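Local coordinates for protein CRISPR-associated endonuclease Cas9 (Campylobacter jejuni subsp. jejuni serotype O:2, PDB 5X2H) that uses a guide RNA to recognise matching invading DNA and cuts its two strands with separate RuvC-like and HNH nuclease domains, at residues A[146-149]-A[150-154]; A[163-167]-A[168-172]. One frame throughout, in Å; residues are numbered along the deposited sequence.

Interaction 1: A[146-149]-A[150-154]; sequences KEKG and AILKA. With nucleotides of chain C.
G149 and L152 meet round the first turn of helix 150-162, against a DNA phosphate. G149 holds the N-cap position, and its carbonyl O receives the N-H of K153 at 3.0 Å (N-H...O angle 157°), the bond that closes the turn. The phosphate of DA13 of chain C sits at this helix start. Its OP1 takes a hydrogen bond from L152 N at 3.1 Å, nearly straight at 160°, and a weak, bent one from I151 N. G149 has no side chain, and the phosphate comes close to its main chain, DA13 OP1 lying 3.1 Å from G149 C. K148 touches L152 through its CB alone, 3.9 Å from L152 CB. With L152 CG beside the backbone N (chi1 -69°), its methyls CD1 and CD2 reach the DA13 sugar near O3'. I151 turns away from the loop and lays CD1 on the DA12 sugar of chain C, 3.4 Å from O4'. K153 doubles back, bent at chi3 and chi4, and gives K148 O a weak bond from NZ. Main-chain N-H groups and the helix dipole probably favour the phosphate's negative charge; since both bonds go to a phosphate oxygen, they probably do not depend on base sequence.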
# COMPACT_ATOMS: atom_id res chain seq x y z
N LYS A 146 17.17 11.66 18.59
CA LYS A 146 17.18 11.19 17.22
C LYS A 146 17.30 12.35 16.23
O LYS A 146 17.07 13.50 16.59
CB LYS A 146 15.92 10.37 16.92
N GLU A 147 17.68 12.04 14.99
CA GLU A 147 17.85 13.07 13.98
C GLU A 147 16.52 13.73 13.66
O GLU A 147 15.51 13.06 13.47
CB GLU A 147 18.46 12.46 12.71
N LYS A 148 16.53 15.06 13.60
CA LYS A 148 15.33 15.85 13.39
C LYS A 148 15.23 16.27 11.93
O LYS A 148 16.19 16.83 11.37
CB LYS A 148 15.31 17.07 14.30
CG LYS A 148 15.41 16.73 15.78
CD LYS A 148 15.15 17.94 16.65
CE LYS A 148 15.18 17.57 18.13
NZ LYS A 148 14.02 18.13 18.86
N GLY A 149 14.08 16.02 11.31
CA GLY A 149 13.85 16.42 9.95
C GLY A 149 13.67 17.92 9.82
O GLY A 149 13.85 18.70 10.77
N ALA A 150 13.29 18.34 8.61
CA ALA A 150 13.19 19.77 8.32
C ALA A 150 12.07 20.43 9.11
O ALA A 150 12.24 21.55 9.61
CB ALA A 150 12.98 19.98 6.82
N ILE A 151 10.92 19.77 9.24
CA ILE A 151 9.80 20.37 9.94
C ILE A 151 10.08 20.48 11.43
O ILE A 151 9.73 21.47 12.08
CB ILE A 151 8.51 19.59 9.65
CG1 ILE A 151 8.13 19.74 8.17
CG2 ILE A 151 7.37 20.06 10.55
CD1 ILE A 151 6.80 19.11 7.82
N LEU A 152 10.72 19.46 12.01
CA LEU A 152 11.08 19.53 13.42
C LEU A 152 12.11 20.62 13.68
O LEU A 152 12.07 21.29 14.72
CB LEU A 152 11.61 18.17 13.90
CG LEU A 152 10.58 17.04 13.99
CD1 LEU A 152 11.20 15.81 14.64
CD2 LEU A 152 9.35 17.49 14.76
N LYS A 153 13.04 20.83 12.74
CA LYS A 153 13.99 21.93 12.87
C LYS A 153 13.26 23.27 12.86
O LYS A 153 13.60 24.18 13.63
CB LYS A 153 15.02 21.90 11.75
CG LYS A 153 16.14 20.88 11.90
CD LYS A 153 17.29 21.23 10.96
CE LYS A 153 17.90 19.99 10.31
NZ LYS A 153 18.71 19.18 11.26
N ALA A 154 12.26 23.41 11.99
CA ALA A 154 11.63 24.72 11.79
C ALA A 154 10.75 25.11 12.97
O ALA A 154 10.71 26.29 13.34
CB ALA A 154 10.83 24.71 10.49
P DA C 13 10.10 15.79 9.58
OP1 DA C 13 10.74 16.89 10.33
OP2 DA C 13 10.91 14.65 9.10
O5' DA C 13 8.91 15.21 10.46
C5' DA C 13 8.03 16.09 11.12
C4' DA C 13 7.20 15.36 12.15
O4' DA C 13 5.98 14.86 11.53
C3' DA C 13 7.88 14.14 12.78
O3' DA C 13 7.64 14.14 14.18
C2' DA C 13 7.21 12.96 12.09
C1' DA C 13 5.81 13.50 11.84
N9 DA C 13 5.12 12.86 10.72
C8 DA C 13 5.65 12.51 9.51
N7 DA C 13 4.79 11.96 8.69
C5 DA C 13 3.60 11.96 9.42
C6 DA C 13 2.30 11.51 9.11
N6 DA C 13 1.97 10.95 7.94
N1 DA C 13 1.35 11.65 10.05
C2 DA C 13 1.68 12.21 11.22
N3 DA C 13 2.87 12.67 11.63
C4 DA C 13 3.79 12.51 10.67
P DA C 12 11.13 15.00 3.26
OP1 DA C 12 12.43 15.62 3.59
OP2 DA C 12 11.06 13.54 3.01
O5' DA C 12 10.09 15.34 4.42
C5' DA C 12 9.79 16.69 4.71
C4' DA C 12 8.97 16.80 5.98
O4' DA C 12 7.57 16.56 5.67
C3' DA C 12 9.34 15.80 7.07
O3' DA C 12 9.36 16.46 8.32
C2' DA C 12 8.21 14.76 6.99
C1' DA C 12 7.04 15.64 6.59
N9 DA C 12 5.95 14.92 5.94
C8 DA C 12 5.98 14.27 4.74
N7 DA C 12 4.83 13.73 4.40
C5 DA C 12 3.98 14.05 5.46
C6 DA C 12 2.63 13.77 5.71
N6 DA C 12 1.85 13.06 4.89
N1 DA C 12 2.09 14.25 6.86
C2 DA C 12 2.87 14.95 7.69
N3 DA C 12 4.16 15.27 7.56
C4 DA C 12 4.66 14.79 6.41

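Interaction 2: A[163-167]-A[168-172]; sequences ANYQS and VGEYL
Y165 lies with one ring face over the backbone of Y171: Y171 CA stands 4.0 Å from the Y165 ring centroid, 13° off the normal, a CH-pi contact. The two aromatic rings meet obliquely, their planes 56° apart, and Y165 CE2 comes within 3.6 Å of Y171 CD1. At the edge of the Y165 ring, E170 CD approaches CD1 at 3.6 Å, the carboxylate turned steeply against the ring. E170 is extended, with CG anti to its backbone N (chi1 177°), which carries the carboxylate back past the helix start to Q166. There OE1 accepts the N-H of Q166 at 3.1 Å, from above the carboxylate plane, and CB of Q166 packs against the same oxygen. S167 is the N-cap of helix 168-175: its OG, placed between backbone N and carbonyl carbon, accepts E170 N at 3.2 Å in an almost straight bond, while its carbonyl O takes Y171 N at 3.1 Å to close the first turn. E170 thus gives its N-H to the cap and returns a carboxylate oxygen to the loop one residue before it. Farther out, K174 forms a salt bridge with E170 OE2, one turn along the helix, and probably steadies its charge. Both tyrosine hydroxyls are tied down: Y165 OH to E175, Y171 OH to Y176 and to N158 of helix 150-162. V168, whose CB bond points away from the loop, packs on F205 and L206 of helix 203-219.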
# COMPACT_ATOMS: atom_id res chain seq x y z
N ALA A 163 9.30 33.75 21.32
CA ALA A 163 9.31 34.18 22.72
C ALA A 163 9.32 35.70 22.86
O ALA A 163 9.05 36.20 23.95
CB ALA A 163 10.52 33.58 23.44
N ASN A 164 9.62 36.43 21.79
CA ASN A 164 9.62 37.88 21.80
C ASN A 164 8.29 38.48 21.35
O ASN A 164 8.22 39.69 21.14
CB ASN A 164 10.75 38.42 20.93
CG ASN A 164 12.11 38.31 21.59
OD1 ASN A 164 12.31 37.48 22.47
ND2 ASN A 164 13.05 39.15 21.16
N TYR A 165 7.25 37.67 21.21
CA TYR A 165 5.97 38.14 20.71
C TYR A 165 4.84 37.58 21.55
O TYR A 165 4.97 36.53 22.18
CB TYR A 165 5.76 37.75 19.24
CG TYR A 165 6.63 38.54 18.28
CD1 TYR A 165 6.24 39.79 17.83
CD2 TYR A 165 7.84 38.02 17.83
CE1 TYR A 165 7.02 40.51 16.95
CE2 TYR A 165 8.63 38.74 16.95
CZ TYR A 165 8.22 39.98 16.52
OH TYR A 165 9.01 40.70 15.65
N GLN A 166 3.72 38.31 21.56
CA GLN A 166 2.54 37.85 22.29
C GLN A 166 1.94 36.61 21.64
O GLN A 166 1.62 35.63 22.33
CB GLN A 166 1.50 38.96 22.36
CG GLN A 166 1.92 40.19 23.14
CD GLN A 166 0.73 40.95 23.67
OE1 GLN A 166 0.06 40.50 24.60
NE2 GLN A 166 0.45 42.11 23.08
N SER A 167 1.79 36.63 20.32
CA SER A 167 1.05 35.59 19.62
C SER A 167 1.74 35.27 18.30
O SER A 167 2.60 36.02 17.82
CB SER A 167 -0.40 36.01 19.36
OG SER A 167 -0.47 37.01 18.36
N VAL A 168 1.35 34.14 17.72
CA VAL A 168 1.82 33.78 16.38
C VAL A 168 1.38 34.82 15.37
O VAL A 168 2.15 35.19 14.46
CB VAL A 168 1.32 32.37 16.01
CG1 VAL A 168 1.59 32.08 14.54
CG2 VAL A 168 1.96 31.32 16.90
N GLY A 169 0.16 35.33 15.51
CA GLY A 169 -0.34 36.33 14.58
C GLY A 169 0.53 37.57 14.52
O GLY A 169 0.89 38.05 13.45
N GLU A 170 0.87 38.12 15.69
CA GLU A 170 1.74 39.29 15.73
C GLU A 170 3.11 38.98 15.14
O GLU A 170 3.69 39.80 14.43
CB GLU A 170 1.89 39.79 17.17
CG GLU A 170 2.84 40.97 17.31
CD GLU A 170 3.12 41.32 18.76
OE1 GLU A 170 2.75 40.54 19.66
OE2 GLU A 170 3.72 42.39 19.00
N TYR A 171 3.63 37.78 15.42
CA TYR A 171 4.94 37.39 14.90
C TYR A 171 4.94 37.37 13.37
O TYR A 171 5.82 37.96 12.73
CB TYR A 171 5.32 36.02 15.47
CG TYR A 171 6.50 35.35 14.80
CD1 TYR A 171 7.76 35.92 14.81
CD2 TYR A 171 6.34 34.11 14.17
CE1 TYR A 171 8.84 35.29 14.21
CE2 TYR A 171 7.41 33.48 13.57
CZ TYR A 171 8.66 34.07 13.59
OH TYR A 171 9.71 33.43 12.99
N LEU A 172 3.95 36.71 12.77
CA LEU A 172 3.89 36.65 11.32
C LEU A 172 3.57 38.01 10.72
O LEU A 172 4.08 38.36 9.65
CB LEU A 172 2.85 35.61 10.87
CG LEU A 172 3.15 34.16 11.26
CD1 LEU A 172 2.03 33.24 10.80
CD2 LEU A 172 4.49 33.72 10.68

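Overall arrangement
Interactions 1 and 2 stand at the starts of two successive helices, 150-162 and 168-175, in series along the chain and on the same side of its centre. Their centres are 22 Å apart and their nearest atoms about 7 Å, without touching. Helix 150-162 links them: its first turn carries interaction 1, and the loop after its far end, 163-167, is the first half of interaction 2. Their settings differ. Interaction 1 is a surface contact that binds DNA of chain C, whereas interaction 2 is largely buried among helices 107-113, 150-162 and 203-219. One helix start therefore meets nucleic acid, while the next joins the surrounding helices of this all-helical region.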